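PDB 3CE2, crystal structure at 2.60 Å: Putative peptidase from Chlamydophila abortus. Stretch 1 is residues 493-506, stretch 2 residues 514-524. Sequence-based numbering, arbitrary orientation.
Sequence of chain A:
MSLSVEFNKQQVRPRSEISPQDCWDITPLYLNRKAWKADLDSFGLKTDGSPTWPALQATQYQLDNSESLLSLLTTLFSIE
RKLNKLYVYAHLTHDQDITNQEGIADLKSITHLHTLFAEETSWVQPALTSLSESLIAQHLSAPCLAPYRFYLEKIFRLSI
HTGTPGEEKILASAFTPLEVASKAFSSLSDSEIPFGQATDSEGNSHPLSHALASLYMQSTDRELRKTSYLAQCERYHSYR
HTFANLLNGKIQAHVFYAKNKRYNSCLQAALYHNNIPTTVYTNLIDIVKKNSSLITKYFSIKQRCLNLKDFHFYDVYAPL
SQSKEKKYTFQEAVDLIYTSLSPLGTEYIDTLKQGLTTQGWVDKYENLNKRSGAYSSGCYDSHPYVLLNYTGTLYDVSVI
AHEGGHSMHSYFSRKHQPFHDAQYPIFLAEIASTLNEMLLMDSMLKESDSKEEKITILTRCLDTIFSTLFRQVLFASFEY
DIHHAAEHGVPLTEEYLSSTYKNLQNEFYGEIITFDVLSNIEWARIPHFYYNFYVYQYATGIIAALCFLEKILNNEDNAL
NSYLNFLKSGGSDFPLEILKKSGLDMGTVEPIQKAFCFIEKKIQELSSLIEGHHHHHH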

ATOM      1  N   THR A 493     -28.717  -8.341  -1.833  1.00 51.50           N
ATOM      2  CA  THR A 493     -29.264  -8.771  -0.559  1.00 48.99           C
ATOM      3  C   THR A 493     -28.251  -9.597   0.233  1.00 50.25           C
ATOM      4  O   THR A 493     -27.293 -10.131  -0.322  1.00 54.07           O
ATOM      5  N   GLU A 494     -28.453  -9.712   1.536  1.00 46.70           N
ATOM      6  CA  GLU A 494     -27.581 -10.575   2.293  1.00 49.86           C
ATOM      7  C   GLU A 494     -27.570 -11.975   1.684  1.00 48.55           C
ATOM      8  O   GLU A 494     -26.550 -12.645   1.717  1.00 44.29           O
ATOM      9  N   GLU A 495     -28.699 -12.427   1.141  1.00 56.87           N
ATOM     10  CA  GLU A 495     -28.760 -13.791   0.623  1.00 62.21           C
ATOM     11  C   GLU A 495     -27.801 -13.898  -0.560  1.00 58.57           C
ATOM     12  O   GLU A 495     -27.043 -14.861  -0.688  1.00 58.62           O
ATOM     13  N   TYR A 496     -27.822 -12.879  -1.403  1.00 48.57           N
ATOM     14  CA  TYR A 496     -27.001 -12.866  -2.578  1.00 48.82           C
ATOM     15  C   TYR A 496     -25.518 -12.737  -2.212  1.00 49.73           C
ATOM     16  O   TYR A 496     -24.696 -13.568  -2.614  1.00 51.22           O
ATOM     17  N   LEU A 497     -25.177 -11.703  -1.449  1.00 44.01           N
ATOM     18  CA  LEU A 497     -23.792 -11.485  -1.023  1.00 41.34           C
ATOM     19  C   LEU A 497     -23.220 -12.754  -0.422  1.00 42.62           C
ATOM     20  O   LEU A 497     -22.110 -13.186  -0.738  1.00 46.83           O
ATOM     21  N   SER A 498     -23.996 -13.381   0.437  1.00 41.36           N
ATOM     22  CA  SER A 498     -23.495 -14.541   1.125  1.00 43.50           C
ATOM     23  C   SER A 498     -23.305 -15.759   0.242  1.00 42.72           C
ATOM     24  O   SER A 498     -22.523 -16.625   0.595  1.00 45.69           O
ATOM     25  N   SER A 499     -24.005 -15.830  -0.889  1.00 42.90           N
ATOM     26  CA  SER A 499     -23.848 -16.961  -1.819  1.00 49.59           C
ATOM     27  C   SER A 499     -22.643 -16.751  -2.681  1.00 50.50           C
ATOM     28  O   SER A 499     -21.822 -17.636  -2.851  1.00 50.85           O
ATOM     29  N   THR A 500     -22.576 -15.557  -3.249  1.00 51.23           N
ATOM     30  CA  THR A 500     -21.453 -15.119  -4.023  1.00 47.22           C
ATOM     31  C   THR A 500     -20.162 -15.401  -3.255  1.00 53.24           C
ATOM     32  O   THR A 500     -19.199 -15.960  -3.800  1.00 58.88           O
ATOM     33  N   TYR A 501     -20.134 -15.018  -1.988  1.00 48.06           N
ATOM     34  CA  TYR A 501     -18.904 -15.154  -1.237  1.00 46.20           C
ATOM     35  C   TYR A 501     -18.644 -16.630  -0.933  1.00 42.45           C
ATOM     36  O   TYR A 501     -17.490 -17.088  -0.896  1.00 42.70           O
ATOM     37  N   LYS A 502     -19.713 -17.381  -0.732  1.00 43.60           N
ATOM     38  CA  LYS A 502     -19.554 -18.806  -0.432  1.00 50.33           C
ATOM     39  C   LYS A 502     -18.929 -19.579  -1.601  1.00 46.05           C
ATOM     40  O   LYS A 502     -17.957 -20.306  -1.413  1.00 46.45           O
ATOM     41  N   ASN A 503     -19.488 -19.406  -2.798  1.00 42.98           N
ATOM     42  CA  ASN A 503     -18.943 -20.020  -4.012  1.00 49.77           C
ATOM     43  C   ASN A 503     -17.495 -19.644  -4.146  1.00 50.63           C
ATOM     44  O   ASN A 503     -16.650 -20.496  -4.407  1.00 59.68           O
ATOM     45  N   LEU A 504     -17.194 -18.374  -3.931  1.00 48.33           N
ATOM     46  CA  LEU A 504     -15.815 -17.934  -4.014  1.00 49.94           C
ATOM     47  C   LEU A 504     -14.936 -18.640  -2.995  1.00 44.49           C
ATOM     48  O   LEU A 504     -13.857 -19.132  -3.342  1.00 44.25           O
ATOM     49  N   GLN A 505     -15.378 -18.708  -1.745  1.00 37.34           N
ATOM     50  CA  GLN A 505     -14.546 -19.382  -0.741  1.00 40.13           C
ATOM     51  C   GLN A 505     -14.298 -20.783  -1.217  1.00 38.35           C
ATOM     52  O   GLN A 505     -13.273 -21.406  -0.928  1.00 40.54           O
ATOM     53  N   ASN A 506     -15.253 -21.265  -1.983  1.00 40.16           N
ATOM     54  CA  ASN A 506     -15.187 -22.597  -2.471  1.00 44.07           C
ATOM     55  C   ASN A 506     -14.183 -22.768  -3.581  1.00 44.65           C
ATOM     56  O   ASN A 506     -13.348 -23.659  -3.510  1.00 43.84           O
ATOM     57  N   THR A 514     -12.547 -26.997   5.740  1.00 44.31           N
ATOM     58  CA  THR A 514     -13.867 -27.355   6.195  1.00 47.29           C
ATOM     59  C   THR A 514     -14.566 -26.074   6.659  1.00 48.19           C
ATOM     60  O   THR A 514     -14.057 -25.364   7.520  1.00 49.03           O
ATOM     61  N   PHE A 515     -15.717 -25.775   6.081  1.00 44.09           N
ATOM     62  CA  PHE A 515     -16.428 -24.551   6.411  1.00 48.26           C
ATOM     63  C   PHE A 515     -17.158 -24.648   7.726  1.00 46.07           C
ATOM     64  O   PHE A 515     -17.565 -25.720   8.123  1.00 51.63           O
ATOM     65  N   ASP A 516     -17.290 -23.525   8.422  1.00 45.47           N
ATOM     66  CA  ASP A 516     -18.175 -23.466   9.565  1.00 41.99           C
ATOM     67  C   ASP A 516     -19.474 -22.857   9.085  1.00 41.67           C
ATOM     68  O   ASP A 516     -19.545 -22.390   7.960  1.00 42.69           O
ATOM     69  N   VAL A 517     -20.515 -22.889   9.905  1.00 48.16           N
ATOM     70  CA  VAL A 517     -21.850 -22.507   9.416  1.00 48.79           C
ATOM     71  C   VAL A 517     -21.953 -21.027   9.049  1.00 47.33           C
ATOM     72  O   VAL A 517     -22.780 -20.661   8.241  1.00 47.95           O
ATOM     73  N   LEU A 518     -21.109 -20.175   9.626  1.00 49.50           N
ATOM     74  CA  LEU A 518     -21.201 -18.750   9.333  1.00 45.10           C
ATOM     75  C   LEU A 518     -20.020 -18.214   8.547  1.00 44.79           C
ATOM     76  O   LEU A 518     -19.848 -17.002   8.385  1.00 47.11           O
ATOM     77  N   SER A 519     -19.204 -19.122   8.042  1.00 42.71           N
ATOM     78  CA  SER A 519     -17.948 -18.735   7.410  1.00 43.73           C
ATOM     79  C   SER A 519     -18.157 -17.766   6.271  1.00 44.00           C
ATOM     80  O   SER A 519     -17.306 -16.925   5.988  1.00 50.22           O
ATOM     81  N   ASN A 520     -19.301 -17.875   5.623  1.00 37.60           N
ATOM     82  CA  ASN A 520     -19.554 -17.063   4.466  1.00 41.94           C
ATOM     83  C   ASN A 520     -20.073 -15.674   4.810  1.00 49.40           C
ATOM     84  O   ASN A 520     -20.609 -14.990   3.940  1.00 54.56           O
ATOM     85  N   ILE A 521     -19.951 -15.267   6.075  1.00 48.60           N
ATOM     86  CA  ILE A 521     -20.387 -13.933   6.482  1.00 45.44           C
ATOM     87  C   ILE A 521     -19.211 -12.966   6.375  1.00 48.39           C
ATOM     88  O   ILE A 521     -19.381 -11.768   6.545  1.00 47.96           O
ATOM     89  N   GLU A 522     -18.021 -13.489   6.064  1.00 51.44           N
ATOM     90  CA  GLU A 522     -16.797 -12.673   6.049  1.00 51.39           C
ATOM     91  C   GLU A 522     -16.941 -11.375   5.280  1.00 47.82           C
ATOM     92  O   GLU A 522     -16.405 -10.350   5.691  1.00 50.00           O
ATOM     93  N   TRP A 523     -17.669 -11.398   4.173  1.00 44.64           N
ATOM     94  CA  TRP A 523     -17.800 -10.194   3.372  1.00 41.82           C
ATOM     95  C   TRP A 523     -18.262  -9.019   4.212  1.00 45.53           C
ATOM     96  O   TRP A 523     -17.922  -7.872   3.920  1.00 50.57           O
ATOM     97  N   ALA A 524     -19.024  -9.305   5.264  1.00 43.28           N
ATOM     98  CA  ALA A 524     -19.527  -8.253   6.149  1.00 41.60           C
ATOM     99  C   ALA A 524     -18.465  -7.547   7.023  1.00 44.56           C
ATOM    100  O   ALA A 524     -18.653  -6.392   7.389  1.00 49.68           O
TER

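The helix of stretch 1 opens at Thr493, whose p rotamer places OG1 3.1 Å from Tyr496 N, a capping bond that satisfies a free amide of the first turn. The CA-to-CB bond of Glu494 points sideways to stretch 2, and its carboxylate runs forward along the helix, OE1 accepting from Ser498 OG at 3.2 Å; Glu494 CA lies 4.4 Å from Trp523 CZ2. Leu497 (m, t) points toward stretch 2 and covers one face of the Trp523 indole: CB sits 3.9 Å from the centroid of the six-membered ring, and CD1 is 3.7 Å from CH2.

Ser498 (m) is the polar centre of this end of the contact. Its OG receives Trp523 NE1 at 3.0 Å, near the plane of the indole and almost linear, while donating to Glu494, so the buried hydroxyl is used in both directions. Its carbonyl O accepts from Asn520 ND2 at 3.1 Å, in addition to the helical bond from Lys502 N; the p rotamer of Asn520 carries its amide to that carbonyl.

One turn later, Tyr501 (t) also points toward stretch 2. Its CD1 packs 3.8 Å from Trp523 CB, the two aromatic systems meeting obliquely with planes at 58°, and its OH reaches to 3.6 Å from Glu522 CB. Lys502, extended with all four chi angles t, runs along the exposed margin, where its CB meets Asn520 CB at 4.0 Å and its CE approaches Phe515 CD2 at 4.0 Å.

Gln505 (m, t) points inward, and its NE2 donates to Ser519 O at 3.1 Å, tying the helix to the backbone at the last residue of the turn that begins at Asp516. Its CB lies 3.9 Å from CZ of Phe515 (m), which points toward the helix. Asn506 starts sideways, but its end comes nearer, bringing ND2 to 3.2 Å from Phe515 CE2, at the ring edge.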

ATOM      1  CB  THR A 493     -30.514  -9.610  -0.773  1.00 52.79           C
ATOM      2  OG1 THR A 493     -30.166 -10.807  -1.476  1.00 52.53           O
ATOM      3  CG2 THR A 493     -31.543  -8.818  -1.579  1.00 50.27           C
ATOM      4  CB  GLU A 494     -27.956 -10.618   3.783  1.00 52.40           C
ATOM      5  CG  GLU A 494     -28.814 -11.809   4.235  1.00 62.77           C
ATOM      6  CD  GLU A 494     -28.013 -13.103   4.506  1.00 73.23           C
ATOM      7  OE1 GLU A 494     -26.752 -13.075   4.613  1.00 70.01           O
ATOM      8  OE2 GLU A 494     -28.673 -14.166   4.620  1.00 76.62           O
ATOM      9  CB  GLU A 495     -30.179 -14.182   0.192  1.00 69.81           C
ATOM     10  CG  GLU A 495     -30.422 -15.705   0.245  1.00 79.84           C
ATOM     11  CD  GLU A 495     -31.060 -16.283  -1.037  1.00 85.29           C
ATOM     12  OE1 GLU A 495     -32.259 -16.016  -1.294  1.00 82.79           O
ATOM     13  OE2 GLU A 495     -30.360 -17.025  -1.781  1.00 86.94           O
ATOM     14  CB  TYR A 496     -27.433 -11.728  -3.490  1.00 57.54           C
ATOM     15  CG  TYR A 496     -26.676 -11.723  -4.781  1.00 63.09           C
ATOM     16  CD1 TYR A 496     -27.042 -12.566  -5.827  1.00 63.95           C
ATOM     17  CD2 TYR A 496     -25.571 -10.900  -4.951  1.00 64.47           C
ATOM     18  CE1 TYR A 496     -26.339 -12.579  -7.006  1.00 60.80           C
ATOM     19  CE2 TYR A 496     -24.863 -10.900  -6.122  1.00 65.41           C
ATOM     20  CZ  TYR A 496     -25.250 -11.740  -7.146  1.00 65.46           C
ATOM     21  OH  TYR A 496     -24.538 -11.729  -8.316  1.00 68.86           O
ATOM     22  CB  LEU A 497     -23.720 -10.344  -0.006  1.00 39.94           C
ATOM     23  CG  LEU A 497     -24.054  -8.998  -0.652  1.00 41.08           C
ATOM     24  CD1 LEU A 497     -24.284  -7.847   0.354  1.00 40.77           C
ATOM     25  CD2 LEU A 497     -22.941  -8.659  -1.596  1.00 38.62           C
ATOM     26  CB  SER A 498     -24.368 -14.861   2.325  1.00 38.98           C
ATOM     27  OG  SER A 498     -23.925 -14.076   3.406  1.00 46.06           O
ATOM     28  CB  SER A 499     -25.045 -17.085  -2.753  1.00 53.45           C
ATOM     29  OG  SER A 499     -26.155 -17.547  -2.028  1.00 63.30           O
ATOM     30  CB  THR A 500     -21.581 -13.625  -4.264  1.00 44.77           C
ATOM     31  OG1 THR A 500     -22.789 -13.379  -4.977  1.00 50.51           O
ATOM     32  CG2 THR A 500     -20.437 -13.104  -5.072  1.00 50.61           C
ATOM     33  CB  TYR A 501     -18.950 -14.297   0.029  1.00 41.69           C
ATOM     34  CG  TYR A 501     -17.620 -14.061   0.654  1.00 37.93           C
ATOM     35  CD1 TYR A 501     -16.837 -12.975   0.282  1.00 43.78           C
ATOM     36  CD2 TYR A 501     -17.135 -14.913   1.618  1.00 36.99           C
ATOM     37  CE1 TYR A 501     -15.589 -12.760   0.854  1.00 35.94           C
ATOM     38  CE2 TYR A 501     -15.890 -14.715   2.191  1.00 34.45           C
ATOM     39  CZ  TYR A 501     -15.118 -13.639   1.804  1.00 40.68           C
ATOM     40  OH  TYR A 501     -13.874 -13.436   2.402  1.00 45.05           O
ATOM     41  CB  LYS A 502     -20.873 -19.454  -0.018  1.00 53.35           C
ATOM     42  CG  LYS A 502     -20.682 -20.916   0.318  1.00 58.47           C
ATOM     43  CD  LYS A 502     -21.801 -21.484   1.157  1.00 63.76           C
ATOM     44  CE  LYS A 502     -21.226 -22.611   2.043  1.00 73.69           C
ATOM     45  NZ  LYS A 502     -22.254 -23.531   2.637  1.00 72.35           N
ATOM     46  CB  ASN A 503     -19.735 -19.642  -5.283  1.00 52.40           C
ATOM     47  CG  ASN A 503     -21.236 -20.023  -5.186  1.00 62.32           C
ATOM     48  OD1 ASN A 503     -21.614 -21.027  -4.560  1.00 64.77           O
ATOM     49  ND2 ASN A 503     -22.086 -19.211  -5.799  1.00 59.28           N
ATOM     50  CB  LEU A 504     -15.698 -16.419  -3.862  1.00 54.81           C
ATOM     51  CG  LEU A 504     -15.572 -15.563  -5.118  1.00 55.82           C
ATOM     52  CD1 LEU A 504     -16.572 -15.983  -6.192  1.00 65.01           C
ATOM     53  CD2 LEU A 504     -15.776 -14.098  -4.739  1.00 54.48           C
ATOM     54  CB  GLN A 505     -15.241 -19.431   0.605  1.00 41.67           C
ATOM     55  CG  GLN A 505     -15.334 -18.068   1.268  1.00 45.74           C
ATOM     56  CD  GLN A 505     -16.164 -18.118   2.505  1.00 44.62           C
ATOM     57  OE1 GLN A 505     -17.379 -18.247   2.426  1.00 52.62           O
ATOM     58  NE2 GLN A 505     -15.524 -18.035   3.664  1.00 41.83           N
ATOM     59  CB  ASN A 506     -16.554 -23.033  -2.926  1.00 53.78           C
ATOM     60  CG  ASN A 506     -16.931 -24.313  -2.308  1.00 61.59           C
ATOM     61  OD1 ASN A 506     -16.367 -25.351  -2.646  1.00 60.99           O
ATOM     62  ND2 ASN A 506     -17.835 -24.256  -1.327  1.00 69.92           N
ATOM     63  CB  THR A 514     -13.759 -28.330   7.359  1.00 53.90           C
ATOM     64  OG1 THR A 514     -13.083 -29.518   6.918  1.00 55.90           O
ATOM     65  CG2 THR A 514     -15.159 -28.645   7.965  1.00 44.85           C
ATOM     66  CB  PHE A 515     -17.413 -24.179   5.304  1.00 49.70           C
ATOM     67  CG  PHE A 515     -16.752 -23.858   4.011  1.00 54.42           C
ATOM     68  CD1 PHE A 515     -15.371 -23.684   3.954  1.00 58.53           C
ATOM     69  CD2 PHE A 515     -17.489 -23.697   2.855  1.00 63.59           C
ATOM     70  CE1 PHE A 515     -14.722 -23.376   2.763  1.00 55.94           C
ATOM     71  CE2 PHE A 515     -16.844 -23.389   1.642  1.00 68.75           C
ATOM     72  CZ  PHE A 515     -15.444 -23.235   1.612  1.00 58.89           C
ATOM     73  CB  ASP A 516     -17.554 -22.676  10.698  1.00 44.43           C
ATOM     74  CG  ASP A 516     -16.411 -23.413  11.345  1.00 51.59           C
ATOM     75  OD1 ASP A 516     -16.635 -24.108  12.376  1.00 53.88           O
ATOM     76  OD2 ASP A 516     -15.285 -23.304  10.816  1.00 52.97           O
ATOM     77  CB  VAL A 517     -22.983 -22.916  10.405  1.00 48.89           C
ATOM     78  CG1 VAL A 517     -23.014 -24.406  10.556  1.00 48.50           C
ATOM     79  CG2 VAL A 517     -22.750 -22.302  11.788  1.00 54.20           C
ATOM     80  CB  LEU A 518     -21.391 -17.975  10.629  1.00 48.58           C
ATOM     81  CG  LEU A 518     -22.783 -18.315  11.187  1.00 53.91           C
ATOM     82  CD1 LEU A 518     -23.065 -17.602  12.496  1.00 43.25           C
ATOM     83  CD2 LEU A 518     -23.925 -18.058  10.143  1.00 52.94           C
ATOM     84  CB  SER A 519     -17.208 -19.965   6.910  1.00 37.93           C
ATOM     85  OG  SER A 519     -16.700 -20.665   8.020  1.00 45.04           O
ATOM     86  CB  ASN A 520     -20.561 -17.775   3.579  1.00 45.85           C
ATOM     87  CG  ASN A 520     -21.900 -17.925   4.242  1.00 50.96           C
ATOM     88  OD1 ASN A 520     -21.996 -18.239   5.430  1.00 51.87           O
ATOM     89  ND2 ASN A 520     -22.952 -17.692   3.480  1.00 56.93           N
ATOM     90  CB  ILE A 521     -20.983 -13.930   7.929  1.00 45.88           C
ATOM     91  CG1 ILE A 521     -21.899 -12.731   8.171  1.00 40.09           C
ATOM     92  CG2 ILE A 521     -19.886 -13.906   8.973  1.00 43.30           C
ATOM     93  CD1 ILE A 521     -22.850 -12.436   7.039  1.00 40.38           C
ATOM     94  CB  GLU A 522     -15.578 -13.461   5.547  1.00 62.21           C
ATOM     95  CG  GLU A 522     -14.703 -14.032   6.673  1.00 78.88           C
ATOM     96  CD  GLU A 522     -14.201 -15.456   6.388  1.00 88.29           C
ATOM     97  OE1 GLU A 522     -13.383 -15.617   5.442  1.00 93.41           O
ATOM     98  OE2 GLU A 522     -14.625 -16.404   7.114  1.00 82.58           O
ATOM     99  CB  TRP A 523     -18.765 -10.407   2.227  1.00 37.82           C
ATOM    100  CG  TRP A 523     -20.129 -10.731   2.673  1.00 38.10           C
ATOM    101  CD1 TRP A 523     -20.665 -11.961   2.782  1.00 38.92           C
ATOM    102  CD2 TRP A 523     -21.159  -9.805   3.038  1.00 42.68           C
ATOM    103  NE1 TRP A 523     -21.966 -11.878   3.211  1.00 40.50           N
ATOM    104  CE2 TRP A 523     -22.296 -10.561   3.374  1.00 38.19           C
ATOM    105  CE3 TRP A 523     -21.229  -8.405   3.114  1.00 41.03           C
ATOM    106  CZ2 TRP A 523     -23.489  -9.979   3.801  1.00 34.90           C
ATOM    107  CZ3 TRP A 523     -22.419  -7.826   3.520  1.00 41.78           C
ATOM    108  CH2 TRP A 523     -23.543  -8.618   3.854  1.00 38.33           C
ATOM    109  CB  ALA A 524     -20.656  -8.771   6.991  1.00 37.03           C
TER